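Local coordinates for CRISPR-associated endonuclease Cas9 (PDB 5X2H), which is an RNA-guided endonuclease of bacterial adaptive immunity that uses RuvC-like and HNH nuclease domains to cut the two strands of invading DNA, at residues K68-H73 and K133-D138; N80-N85 and F220-S225; Q122-V127 and L212-Q217. All coordinates share one frame; numbering follows the deposited sequence.

Interaction 1: residues K68-H73 and K133-D138; sequences KARLNH and KRRGYD. With nucleotides of chain B.
A bend at chi3 (62°) of Arg70 and an extended side chain on Arg135 bring two guanidinium groups face to face. Arg70 reaches out from helix 51-82, whereas Arg135, in the loop after helix 121-133, runs straight from CG to NE. The two chains meet almost perpendicularly, yet their flat ends lie nearly parallel, planes 4° apart and centres 3.7 Å apart. Arg135 CZ sits over the middle of the Arg70 group, and the reverse also holds. The RNA probably makes this stack of like charges tolerable: Arg135 NE donates to OP1 of G18 of chain B at 2.8 Å, with an N-H...O angle of 136°, and the same OP1 also lies 3.3 Å from Arg70 NH1, oblique to that guanidinium. Arg135 NH1 also bonds to the carbonyl oxygens of Ala236 and Tyr238, which helps to hold its plane.

At the edge of the Arg70 group a water takes a hydrogen bond from NH1 at 2.8 Å, and it lies close to the carbonyl O of Lys133, to which it gives a weak bond. Beside this polar cluster, Leu71 lays CD2 against the end of helix 121-133, 4.0 Å from Lys133 N, while Lys133 NZ turns to an RNA phosphate. Further along the loop, Gly136 N donates to OP1 of G19 of chain B at 3.0 Å. On the other flank of helix 51-82, Asn72 ND2 bonds to OP2 of A63 of chain B at 3.3 Å.

The contact is thus a buried RNA-binding seam, in which neighbouring phosphates probably offset the positive charge and let the two guanidinium groups lie face to face.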
loop_
_atom_site.group_PDB
_atom_site.type_symbol
_atom_site.label_atom_id
_atom_site.label_comp_id
_atom_site.label_asym_id
_atom_site.label_seq_id
_atom_site.Cartn_x
_atom_site.Cartn_y
_atom_site.Cartn_z
ATOM N N LYS A 68 12.071 14.416 -15.985
ATOM C CA LYS A 68 13.404 15.004 -16.082
ATOM C C LYS A 68 14.189 14.419 -17.251
ATOM O O LYS A 68 14.744 15.159 -18.072
ATOM C CB LYS A 68 14.163 14.793 -14.774
ATOM C CG LYS A 68 15.573 15.366 -14.785
ATOM C CD LYS A 68 16.298 15.058 -13.485
ATOM C CE LYS A 68 15.504 15.565 -12.283
ATOM N NZ LYS A 68 16.244 15.382 -11.003
ATOM N N ALA A 69 14.263 13.086 -17.331
ATOM C CA ALA A 69 14.998 12.457 -18.422
ATOM C C ALA A 69 14.343 12.744 -19.765
ATOM O O ALA A 69 15.036 12.859 -20.781
ATOM C CB ALA A 69 15.104 10.948 -18.191
ATOM N N ARG A 70 13.015 12.860 -19.785
ATOM C CA ARG A 70 12.314 13.204 -21.014
ATOM C C ARG A 70 12.664 14.619 -21.463
ATOM O O ARG A 70 12.844 14.870 -22.662
ATOM C CB ARG A 70 10.807 13.047 -20.800
ATOM C CG ARG A 70 9.968 13.115 -22.056
ATOM C CD ARG A 70 8.583 12.521 -21.827
ATOM N NE ARG A 70 7.827 13.249 -20.814
ATOM C CZ ARG A 70 7.501 12.757 -19.623
ATOM N NH1 ARG A 70 6.807 13.496 -18.767
ATOM N NH2 ARG A 70 7.854 11.521 -19.293
ATOM N N LEU A 71 12.783 15.551 -20.512
ATOM C CA LEU A 71 13.193 16.910 -20.852
ATOM C C LEU A 71 14.667 16.965 -21.231
ATOM O O LEU A 71 15.048 17.702 -22.148
ATOM C CB LEU A 71 12.898 17.858 -19.688
ATOM C CG LEU A 71 11.414 18.123 -19.418
ATOM C CD1 LEU A 71 11.218 19.007 -18.189
ATOM C CD2 LEU A 71 10.767 18.754 -20.637
ATOM N N ASN A 72 15.514 16.202 -20.533
ATOM C CA ASN A 72 16.925 16.135 -20.904
ATOM C C ASN A 72 17.092 15.602 -22.320
ATOM O O ASN A 72 17.937 16.090 -23.081
ATOM C CB ASN A 72 17.692 15.257 -19.914
ATOM C CG ASN A 72 17.996 15.972 -18.608
ATOM O OD1 ASN A 72 17.626 17.130 -18.416
ATOM N ND2 ASN A 72 18.679 15.280 -17.701
ATOM N N HIS A 73 16.295 14.598 -22.690
ATOM C CA HIS A 73 16.377 14.044 -24.036
ATOM C C HIS A 73 16.044 15.100 -25.084
ATOM O O HIS A 73 16.724 15.204 -26.110
ATOM C CB HIS A 73 15.443 12.841 -24.158
ATOM C CG HIS A 73 15.700 11.990 -25.364
ATOM N ND1 HIS A 73 15.225 10.702 -25.476
ATOM C CD2 HIS A 73 16.380 12.242 -26.507
ATOM C CE1 HIS A 73 15.602 10.196 -26.636
ATOM N NE2 HIS A 73 16.305 11.109 -27.280
ATOM N N LYS A 133 6.950 19.958 -20.855
ATOM C CA LYS A 133 7.010 19.840 -19.400
ATOM C C LYS A 133 5.637 19.542 -18.811
ATOM O O LYS A 133 5.516 18.735 -17.884
ATOM C CB LYS A 133 7.592 21.112 -18.783
ATOM C CG LYS A 133 7.662 21.055 -17.266
ATOM C CD LYS A 133 8.595 22.099 -16.688
ATOM C CE LYS A 133 8.792 21.854 -15.196
ATOM N NZ LYS A 133 9.534 22.957 -14.530
ATOM N N ARG A 134 4.591 20.182 -19.335
ATOM C CA ARG A 134 3.212 19.951 -18.898
ATOM C C ARG A 134 2.397 19.615 -20.143
ATOM O O ARG A 134 1.739 20.478 -20.727
ATOM C CB ARG A 134 2.660 21.163 -18.142
ATOM C CG ARG A 134 3.219 21.288 -16.729
ATOM C CD ARG A 134 2.804 22.590 -16.055
ATOM N NE ARG A 134 3.398 23.751 -16.707
ATOM C CZ ARG A 134 4.643 24.170 -16.496
ATOM N NH1 ARG A 134 5.429 23.520 -15.648
ATOM N NH2 ARG A 134 5.100 25.241 -17.135
ATOM N N ARG A 135 2.444 18.343 -20.540
ATOM C CA ARG A 135 1.850 17.898 -21.793
ATOM C C ARG A 135 0.361 17.599 -21.680
ATOM O O ARG A 135 -0.243 17.182 -22.673
ATOM C CB ARG A 135 2.594 16.660 -22.315
ATOM C CG ARG A 135 2.673 15.508 -21.328
ATOM C CD ARG A 135 3.494 14.347 -21.887
ATOM N NE ARG A 135 3.540 13.213 -20.967
ATOM C CZ ARG A 135 4.196 12.081 -21.203
ATOM N NH1 ARG A 135 4.874 11.922 -22.334
ATOM N NH2 ARG A 135 4.176 11.104 -20.303
ATOM N N GLY A 136 -0.246 17.799 -20.515
ATOM C CA GLY A 136 -1.677 17.649 -20.364
ATOM C C GLY A 136 -2.102 16.213 -20.121
ATOM O O GLY A 136 -1.317 15.266 -20.192
ATOM N N TYR A 137 -3.392 16.056 -19.838
ATOM C CA TYR A 137 -3.942 14.756 -19.481
ATOM C C TYR A 137 -4.261 13.929 -20.721
ATOM O O TYR A 137 -4.846 14.427 -21.687
ATOM C CB TYR A 137 -5.202 14.927 -18.634
ATOM C CG TYR A 137 -5.921 13.626 -18.384
ATOM C CD1 TYR A 137 -5.397 12.680 -17.515
ATOM C CD2 TYR A 137 -7.118 13.339 -19.027
ATOM C CE1 TYR A 137 -6.049 11.484 -17.289
ATOM C CE2 TYR A 137 -7.776 12.147 -18.806
ATOM C CZ TYR A 137 -7.238 11.224 -17.938
ATOM O OH TYR A 137 -7.896 10.037 -17.722
ATOM N N ASP A 138 -3.890 12.649 -20.678
ATOM C CA ASP A 138 -4.090 11.728 -21.798
ATOM C C ASP A 138 -5.475 11.106 -21.674
ATOM O O ASP A 138 -5.666 10.079 -21.022
ATOM C CB ASP A 138 -2.996 10.668 -21.814
ATOM C CG ASP A 138 -3.077 9.756 -23.026
ATOM O OD1 ASP A 138 -3.786 10.103 -23.995
ATOM O OD2 ASP A 138 -2.429 8.688 -23.005
ATOM P P A B 63 20.735 12.336 -20.174
ATOM O OP1 A B 63 21.899 13.188 -20.520
ATOM O OP2 A B 63 20.019 12.565 -18.892
ATOM O "O5'" A B 63 19.660 12.419 -21.351
ATOM C "C5'" A B 63 18.438 11.693 -21.273
ATOM C "C4'" A B 63 18.217 10.828 -22.491
ATOM O "O4'" A B 63 18.497 11.611 -23.682
ATOM C "C3'" A B 63 19.117 9.603 -22.623
ATOM O "O3'" A B 63 18.664 8.439 -21.940
ATOM C "C2'" A B 63 19.180 9.381 -24.132
ATOM O "O2'" A B 63 18.031 8.684 -24.591
ATOM C "C1'" A B 63 19.120 10.809 -24.661
ATOM N N9 A B 63 20.461 11.356 -24.940
ATOM C C8 A B 63 21.556 11.387 -24.109
ATOM N N7 A B 63 22.611 11.948 -24.648
ATOM C C5 A B 63 22.178 12.317 -25.913
ATOM C C6 A B 63 22.828 12.961 -26.973
ATOM N N6 A B 63 24.099 13.360 -26.912
ATOM N N1 A B 63 22.121 13.180 -28.105
ATOM C C2 A B 63 20.844 12.775 -28.151
ATOM N N3 A B 63 20.123 12.158 -27.217
ATOM C C4 A B 63 20.858 11.961 -26.109
ATOM P P G B 18 2.884 13.006 -17.075
ATOM O OP1 G B 18 3.516 13.728 -18.209
ATOM O OP2 G B 18 3.654 12.789 -15.823
ATOM O "O5'" G B 18 1.532 13.754 -16.704
ATOM C "C5'" G B 18 0.532 13.947 -17.692
ATOM C "C4'" G B 18 -0.746 14.473 -17.096
ATOM O "O4'" G B 18 -1.257 13.541 -16.106
ATOM C "C3'" G B 18 -0.640 15.781 -16.334
ATOM O "O3'" G B 18 -0.582 16.913 -17.182
ATOM C "C2'" G B 18 -1.880 15.735 -15.454
ATOM O "O2'" G B 18 -3.041 16.034 -16.214
ATOM C "C1'" G B 18 -1.921 14.255 -15.082
ATOM N N9 G B 18 -1.234 14.018 -13.802
ATOM C C8 G B 18 0.026 13.511 -13.593
ATOM N N7 G B 18 0.337 13.449 -12.326
ATOM C C5 G B 18 -0.777 13.954 -11.665
ATOM C C6 G B 18 -1.028 14.131 -10.280
ATOM O O6 G B 18 -0.276 13.868 -9.336
ATOM N N1 G B 18 -2.292 14.669 -10.047
ATOM C C2 G B 18 -3.199 14.996 -11.030
ATOM N N2 G B 18 -4.372 15.506 -10.626
ATOM N N3 G B 18 -2.974 14.837 -12.325
ATOM C C4 G B 18 -1.753 14.315 -12.565
ATOM P P G B 19 0.289 18.198 -16.764
ATOM O OP1 G B 19 0.150 19.185 -17.865
ATOM O OP2 G B 19 1.645 17.764 -16.352
ATOM O "O5'" G B 19 -0.477 18.773 -15.490
ATOM C "C5'" G B 19 -1.801 19.262 -15.624
ATOM C "C4'" G B 19 -2.438 19.615 -14.302
ATOM O "O4'" G B 19 -2.552 18.453 -13.439
ATOM C "C3'" G B 19 -1.727 20.621 -13.421
ATOM O "O3'" G B 19 -1.796 21.955 -13.894
ATOM C "C2'" G B 19 -2.431 20.405 -12.089
ATOM O "O2'" G B 19 -3.729 20.976 -12.122
ATOM C "C1'" G B 19 -2.585 18.882 -12.087
ATOM N N9 G B 19 -1.495 18.247 -11.322
ATOM C C8 G B 19 -0.287 17.782 -11.776
ATOM N N7 G B 19 0.468 17.305 -10.824
ATOM C C5 G B 19 -0.283 17.475 -9.669
ATOM C C6 G B 19 0.012 17.152 -8.319
ATOM O O6 G B 19 1.030 16.626 -7.859
ATOM N N1 G B 19 -1.026 17.500 -7.460
ATOM C C2 G B 19 -2.202 18.090 -7.845
ATOM N N2 G B 19 -3.082 18.351 -6.864
ATOM N N3 G B 19 -2.488 18.398 -9.105
ATOM C C4 G B 19 -1.493 18.064 -9.957
HETATM O O HOH W 1 6.007 16.164 -19.106
#

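Interaction 2: residues N80-N85 and F220-S225; sequences NEFKLN and FGFSFS. With nucleotides of chain B.
Glu81 OE2 accepts two hydrogen bonds from Ser225, one from the backbone N at 2.8 Å and one from the side-chain OG at 3.2 Å. The N-H comes in nearly along the C-O axis of the carboxylate, whereas OG meets the oxygen on its syn side, 28° out of the carboxylate plane. Glu81 gets there through a bend at chi2 (76°), which turns the carboxylate at the end of helix 51-82 toward the loop between helices 203-219 and 226-236. Ser225 holds the N-cap position of helix 226-236, so the negative group meets the start of that helix.

Next to this polar grip, Phe82 and Phe222 meet through their outer ring atoms. CE1 of Phe82 lies 3.5 Å from CE1 of Phe222, near the plane of the Phe222 ring. One side chain runs crosswise to the other, but the rings are inclined at 54° with centroids 5.3 Å apart, an oblique pair. Phe222 also makes an edge-to-face pair with Phe124, and Phe82 meets Phe228, which joins the pair to a larger aromatic cluster. Just before Glu81, Asn80 ND2 donates to N1 of the A63 base of chain B at 3.0 Å.

The contact closes the end of helix 51-82 onto a loop that begins with a Schellman motif at Gly221. Its carboxylate is bound by both a backbone and a hydroxyl donor, and the positive end of the helix 226-236 dipole would probably favour the charged form of Glu81.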
loop_
_atom_site.group_PDB
_atom_site.type_symbol
_atom_site.label_atom_id
_atom_site.label_comp_id
_atom_site.label_asym_id
_atom_site.label_seq_id
_atom_site.Cartn_x
_atom_site.Cartn_y
_atom_site.Cartn_z
ATOM N N ASN A 80 21.531 19.448 -30.379
ATOM C CA ASN A 80 22.145 18.836 -31.553
ATOM C C ASN A 80 21.592 19.433 -32.841
ATOM O O ASN A 80 22.351 19.726 -33.771
ATOM C CB ASN A 80 21.928 17.322 -31.534
ATOM C CG ASN A 80 22.625 16.645 -30.371
ATOM O OD1 ASN A 80 23.555 17.196 -29.784
ATOM N ND2 ASN A 80 22.185 15.437 -30.040
ATOM N N GLU A 81 20.274 19.623 -32.912
ATOM C CA GLU A 81 19.662 20.095 -34.149
ATOM C C GLU A 81 19.926 21.577 -34.376
ATOM O O GLU A 81 20.199 21.997 -35.506
ATOM C CB GLU A 81 18.159 19.818 -34.123
ATOM C CG GLU A 81 17.424 20.230 -35.385
ATOM C CD GLU A 81 17.652 19.271 -36.538
ATOM O OE1 GLU A 81 18.319 18.233 -36.338
ATOM O OE2 GLU A 81 17.155 19.553 -37.647
ATOM N N PHE A 82 19.849 22.384 -33.324
ATOM C CA PHE A 82 20.001 23.828 -33.450
ATOM C C PHE A 82 21.426 24.303 -33.204
ATOM O O PHE A 82 21.684 25.506 -33.306
ATOM C CB PHE A 82 19.046 24.544 -32.488
ATOM C CG PHE A 82 17.591 24.333 -32.806
ATOM C CD1 PHE A 82 17.200 23.829 -34.036
ATOM C CD2 PHE A 82 16.614 24.644 -31.874
ATOM C CE1 PHE A 82 15.865 23.634 -34.329
ATOM C CE2 PHE A 82 15.275 24.453 -32.163
ATOM C CZ PHE A 82 14.902 23.948 -33.391
ATOM N N LYS A 83 22.350 23.390 -32.893
ATOM C CA LYS A 83 23.742 23.736 -32.594
ATOM C C LYS A 83 23.827 24.686 -31.401
ATOM O O LYS A 83 24.648 25.603 -31.368
ATOM C CB LYS A 83 24.449 24.326 -33.818
ATOM N N LEU A 84 22.964 24.463 -30.415
ATOM C CA LEU A 84 22.971 25.215 -29.172
ATOM C C LEU A 84 23.753 24.443 -28.112
ATOM O O LEU A 84 24.241 23.333 -28.344
ATOM C CB LEU A 84 21.540 25.501 -28.714
ATOM C CG LEU A 84 20.692 26.316 -29.692
ATOM C CD1 LEU A 84 19.252 26.405 -29.220
ATOM C CD2 LEU A 84 21.283 27.704 -29.882
ATOM N N ASN A 85 23.870 25.038 -26.929
ATOM C CA ASN A 85 24.641 24.463 -25.837
ATOM C C ASN A 85 23.697 23.741 -24.885
ATOM O O ASN A 85 22.784 24.356 -24.325
ATOM C CB ASN A 85 25.427 25.545 -25.097
ATOM C CG ASN A 85 26.868 25.149 -24.852
ATOM O OD1 ASN A 85 27.740 25.387 -25.690
ATOM N ND2 ASN A 85 27.128 24.540 -23.698
ATOM N N PHE A 220 7.309 29.084 -42.841
ATOM C CA PHE A 220 7.979 30.360 -42.637
ATOM C C PHE A 220 9.476 30.301 -42.906
ATOM O O PHE A 220 10.147 31.334 -42.815
ATOM C CB PHE A 220 7.727 30.861 -41.212
ATOM C CG PHE A 220 6.285 31.173 -40.931
ATOM C CD1 PHE A 220 5.474 31.695 -41.926
ATOM C CD2 PHE A 220 5.738 30.928 -39.683
ATOM C CE1 PHE A 220 4.145 31.979 -41.678
ATOM C CE2 PHE A 220 4.408 31.207 -39.429
ATOM C CZ PHE A 220 3.611 31.734 -40.427
ATOM N N GLY A 221 10.016 29.130 -43.236
ATOM C CA GLY A 221 11.410 29.007 -43.612
ATOM C C GLY A 221 12.313 28.367 -42.581
ATOM O O GLY A 221 13.523 28.278 -42.822
ATOM N N PHE A 222 11.782 27.926 -41.442
ATOM C CA PHE A 222 12.605 27.225 -40.467
ATOM C C PHE A 222 13.024 25.876 -41.036
ATOM O O PHE A 222 12.188 25.104 -41.518
ATOM C CB PHE A 222 11.844 27.042 -39.153
ATOM C CG PHE A 222 12.732 26.961 -37.939
ATOM C CD1 PHE A 222 13.582 25.882 -37.753
ATOM C CD2 PHE A 222 12.705 27.959 -36.976
ATOM C CE1 PHE A 222 14.394 25.804 -36.637
ATOM C CE2 PHE A 222 13.515 27.888 -35.857
ATOM C CZ PHE A 222 14.361 26.808 -35.688
ATOM N N SER A 223 14.322 25.597 -40.990
ATOM C CA SER A 223 14.891 24.388 -41.571
ATOM C C SER A 223 15.271 23.415 -40.465
ATOM O O SER A 223 15.969 23.787 -39.516
ATOM C CB SER A 223 16.110 24.721 -42.434
ATOM O OG SER A 223 16.988 25.603 -41.756
ATOM N N PHE A 224 14.806 22.174 -40.590
ATOM C CA PHE A 224 15.138 21.121 -39.644
ATOM C C PHE A 224 14.933 19.776 -40.324
ATOM O O PHE A 224 14.050 19.625 -41.174
ATOM C CB PHE A 224 14.293 21.214 -38.365
ATOM C CG PHE A 224 12.834 21.473 -38.619
ATOM C CD1 PHE A 224 11.980 20.438 -38.969
ATOM C CD2 PHE A 224 12.318 22.754 -38.509
ATOM C CE1 PHE A 224 10.640 20.678 -39.207
ATOM C CE2 PHE A 224 10.980 23.000 -38.744
ATOM C CZ PHE A 224 10.140 21.961 -39.096
ATOM N N SER A 225 15.761 18.808 -39.946
ATOM C CA SER A 225 15.642 17.469 -40.505
ATOM C C SER A 225 14.297 16.855 -40.134
ATOM O O SER A 225 13.729 17.135 -39.074
ATOM C CB SER A 225 16.786 16.585 -40.008
ATOM O OG SER A 225 16.823 16.545 -38.592
ATOM P P A B 63 20.735 12.336 -20.174
ATOM O OP1 A B 63 21.899 13.188 -20.520
ATOM O OP2 A B 63 20.019 12.565 -18.892
ATOM O "O5'" A B 63 19.660 12.419 -21.351
ATOM C "C5'" A B 63 18.438 11.693 -21.273
ATOM C "C4'" A B 63 18.217 10.828 -22.491
ATOM O "O4'" A B 63 18.497 11.611 -23.682
ATOM C "C3'" A B 63 19.117 9.603 -22.623
ATOM O "O3'" A B 63 18.664 8.439 -21.940
ATOM C "C2'" A B 63 19.180 9.381 -24.132
ATOM O "O2'" A B 63 18.031 8.684 -24.591
ATOM C "C1'" A B 63 19.120 10.809 -24.661
ATOM N N9 A B 63 20.461 11.356 -24.940
ATOM C C8 A B 63 21.556 11.387 -24.109
ATOM N N7 A B 63 22.611 11.948 -24.648
ATOM C C5 A B 63 22.178 12.317 -25.913
ATOM C C6 A B 63 22.828 12.961 -26.973
ATOM N N6 A B 63 24.099 13.360 -26.912
ATOM N N1 A B 63 22.121 13.180 -28.105
ATOM C C2 A B 63 20.844 12.775 -28.151
ATOM N N3 A B 63 20.123 12.158 -27.217
ATOM C C4 A B 63 20.858 11.961 -26.109
#

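Interaction 3: residues Q122-V127 and L212-Q217; sequences QDFARV and LIFKKQ
Phe124 points the edge of its ring at the face of Phe214, in a T-shaped pair that forms the centre of the contact between helices 121-133 and 203-219. CZ of Phe124 stands 3.6 Å above the plane of the Phe214 ring, over its middle, and is 3.7 Å from both CZ and CE1 of Phe214. The planes are inclined at 66°. Phe124 reaches across because its CG stands anti to the backbone N (chi1 -160°), carrying the ring toward the second helix; Phe214 leaves its helix to the side, but its ring swings toward Phe124 and offers it a face.

Ile213 packs beside this pair. It runs alongside Phe124, head to tail, so that its CG2 lies 3.6 Å from CE1 of Phe124, obliquely to that ring. Its other branch extends from CG1 to CD1, which meets CG1 of Val127 at 3.9 Å. Ile213 therefore divides its two branches between residues one turn apart on helix 121-133.

The two segments run almost antiparallel, at 166°, with axes 12.3 Å apart, a wide separation bridged mainly by the two phenylalanine rings and Ile213. Phe124 also packs on Phe82 of helix 51-82, and Phe214 on Glu229 and Val232 of helix 226-236. Nearby, Gln217 directs its amide to the backbone of Glu117, Leu119 and Ala114, which satisfies it between helices 107-113 and 121-133.

All side-chain contacts within 4.5 Å between the segments are apolar, an aromatic and aliphatic core held by the T-shaped pair and by dispersion.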
loop_
_atom_site.group_PDB
_atom_site.type_symbol
_atom_site.label_atom_id
_atom_site.label_comp_id
_atom_site.label_asym_id
_atom_site.label_seq_id
_atom_site.Cartn_x
_atom_site.Cartn_y
_atom_site.Cartn_z
ATOM N N GLN A 122 16.290 29.871 -30.597
ATOM C CA GLN A 122 16.189 29.976 -29.145
ATOM C C GLN A 122 14.734 30.056 -28.701
ATOM O O GLN A 122 14.383 29.544 -27.631
ATOM C CB GLN A 122 16.964 31.194 -28.641
ATOM C CG GLN A 122 18.476 31.117 -28.821
ATOM C CD GLN A 122 18.923 31.435 -30.239
ATOM O OE1 GLN A 122 18.106 31.748 -31.105
ATOM N NE2 GLN A 122 20.226 31.356 -30.479
ATOM N N ASP A 123 13.880 30.691 -29.508
ATOM C CA ASP A 123 12.458 30.754 -29.187
ATOM C C ASP A 123 11.794 29.398 -29.384
ATOM O O ASP A 123 11.038 28.935 -28.522
ATOM C CB ASP A 123 11.769 31.815 -30.045
ATOM C CG ASP A 123 12.272 33.215 -29.757
ATOM O OD1 ASP A 123 12.660 33.480 -28.601
ATOM O OD2 ASP A 123 12.279 34.046 -30.692
ATOM N N PHE A 124 12.058 28.751 -30.522
ATOM C CA PHE A 124 11.495 27.430 -30.769
ATOM C C PHE A 124 11.950 26.430 -29.715
ATOM O O PHE A 124 11.195 25.519 -29.354
ATOM C CB PHE A 124 11.887 26.948 -32.168
ATOM C CG PHE A 124 11.010 25.849 -32.705
ATOM C CD1 PHE A 124 9.777 25.582 -32.134
ATOM C CD2 PHE A 124 11.422 25.081 -33.783
ATOM C CE1 PHE A 124 8.972 24.570 -32.628
ATOM C CE2 PHE A 124 10.622 24.068 -34.281
ATOM C CZ PHE A 124 9.395 23.812 -33.701
ATOM N N ALA A 125 13.173 26.589 -29.204
ATOM C CA ALA A 125 13.678 25.688 -28.175
ATOM C C ALA A 125 12.840 25.778 -26.907
ATOM O O ALA A 125 12.466 24.754 -26.321
ATOM C CB ALA A 125 15.143 26.006 -27.874
ATOM N N ARG A 126 12.535 27.002 -26.466
ATOM C CA ARG A 126 11.748 27.169 -25.249
ATOM C C ARG A 126 10.293 26.770 -25.461
ATOM O O ARG A 126 9.633 26.324 -24.518
ATOM C CB ARG A 126 11.854 28.612 -24.752
ATOM C CG ARG A 126 13.218 28.935 -24.152
ATOM C CD ARG A 126 13.356 30.397 -23.751
ATOM N NE ARG A 126 12.139 30.908 -23.134
ATOM C CZ ARG A 126 11.489 31.986 -23.552
ATOM N NH1 ARG A 126 11.949 32.688 -24.579
ATOM N NH2 ARG A 126 10.384 32.370 -22.932
ATOM N N VAL A 127 9.782 26.910 -26.686
ATOM C CA VAL A 127 8.417 26.479 -26.974
ATOM C C VAL A 127 8.293 24.970 -26.813
ATOM O O VAL A 127 7.370 24.473 -26.156
ATOM C CB VAL A 127 7.995 26.930 -28.384
ATOM C CG1 VAL A 127 6.761 26.165 -28.840
ATOM C CG2 VAL A 127 7.730 28.427 -28.408
ATOM N N LEU A 212 1.289 21.496 -35.338
ATOM C CA LEU A 212 0.954 22.681 -36.118
ATOM C C LEU A 212 2.102 23.682 -36.124
ATOM O O LEU A 212 2.379 24.310 -37.152
ATOM C CB LEU A 212 -0.318 23.327 -35.566
ATOM C CG LEU A 212 -0.751 24.646 -36.208
ATOM C CD1 LEU A 212 -1.146 24.435 -37.665
ATOM C CD2 LEU A 212 -1.889 25.278 -35.421
ATOM N N ILE A 213 2.780 23.841 -34.986
ATOM C CA ILE A 213 3.885 24.793 -34.906
ATOM C C ILE A 213 5.022 24.373 -35.829
ATOM O O ILE A 213 5.621 25.208 -36.517
ATOM C CB ILE A 213 4.358 24.941 -33.449
ATOM C CG1 ILE A 213 3.296 25.664 -32.616
ATOM C CG2 ILE A 213 5.685 25.678 -33.390
ATOM C CD1 ILE A 213 3.642 25.776 -31.142
ATOM N N PHE A 214 5.336 23.074 -35.861
ATOM C CA PHE A 214 6.354 22.581 -36.784
ATOM C C PHE A 214 5.972 22.883 -38.228
ATOM O O PHE A 214 6.790 23.388 -39.007
ATOM C CB PHE A 214 6.567 21.079 -36.588
ATOM C CG PHE A 214 7.710 20.740 -35.672
ATOM C CD1 PHE A 214 9.016 20.804 -36.125
ATOM C CD2 PHE A 214 7.480 20.350 -34.363
ATOM C CE1 PHE A 214 10.074 20.494 -35.292
ATOM C CE2 PHE A 214 8.535 20.036 -33.523
ATOM C CZ PHE A 214 9.834 20.109 -33.990
ATOM N N LYS A 215 4.722 22.591 -38.597
ATOM C CA LYS A 215 4.272 22.820 -39.967
ATOM C C LYS A 215 4.278 24.303 -40.318
ATOM O O LYS A 215 4.667 24.683 -41.429
ATOM C CB LYS A 215 2.876 22.226 -40.159
ATOM C CG LYS A 215 2.222 22.563 -41.491
ATOM C CD LYS A 215 0.732 22.821 -41.304
ATOM C CE LYS A 215 -0.123 21.786 -42.017
ATOM N NZ LYS A 215 -0.270 22.090 -43.466
ATOM N N LYS A 216 3.853 25.158 -39.385
ATOM C CA LYS A 216 3.828 26.592 -39.656
ATOM C C LYS A 216 5.237 27.166 -39.734
ATOM O O LYS A 216 5.522 28.002 -40.597
ATOM C CB LYS A 216 3.004 27.315 -38.591
ATOM C CG LYS A 216 1.508 27.060 -38.697
ATOM C CD LYS A 216 0.819 28.091 -39.583
ATOM C CE LYS A 216 -0.437 27.510 -40.220
ATOM N NZ LYS A 216 -1.326 28.560 -40.789
ATOM N N GLN A 217 6.130 26.735 -38.839
ATOM C CA GLN A 217 7.525 27.154 -38.935
ATOM C C GLN A 217 8.165 26.645 -40.216
ATOM O O GLN A 217 9.069 27.290 -40.760
ATOM C CB GLN A 217 8.310 26.667 -37.716
ATOM C CG GLN A 217 7.949 27.382 -36.427
ATOM C CD GLN A 217 8.138 28.881 -36.527
ATOM O OE1 GLN A 217 9.263 29.377 -36.537
ATOM N NE2 GLN A 217 7.031 29.612 -36.607
#

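How the interactions relate
The three contacts lie in one helical region on the same side of the chain's centre. Interactions 1 and 2 share helix 51-82, with centres 21 Å apart, and each segment of that helix reaches the same nucleotide, A63 of chain B: its phosphate and sugar in interaction 1, its base in interaction 2. Interactions 2 and 3 touch, with centres 10 Å apart. Phe222 N lies 2.9 Å from Gln217 O, a probable hydrogen bond, and CZ of Phe82 is 3.7 Å from CD2 of Phe124, so their aromatic groups form one continuous core. Interaction 3 approaches the nucleic acid to about 5 Å at the nearest atom. All three are away from the predicted RuvC metal site.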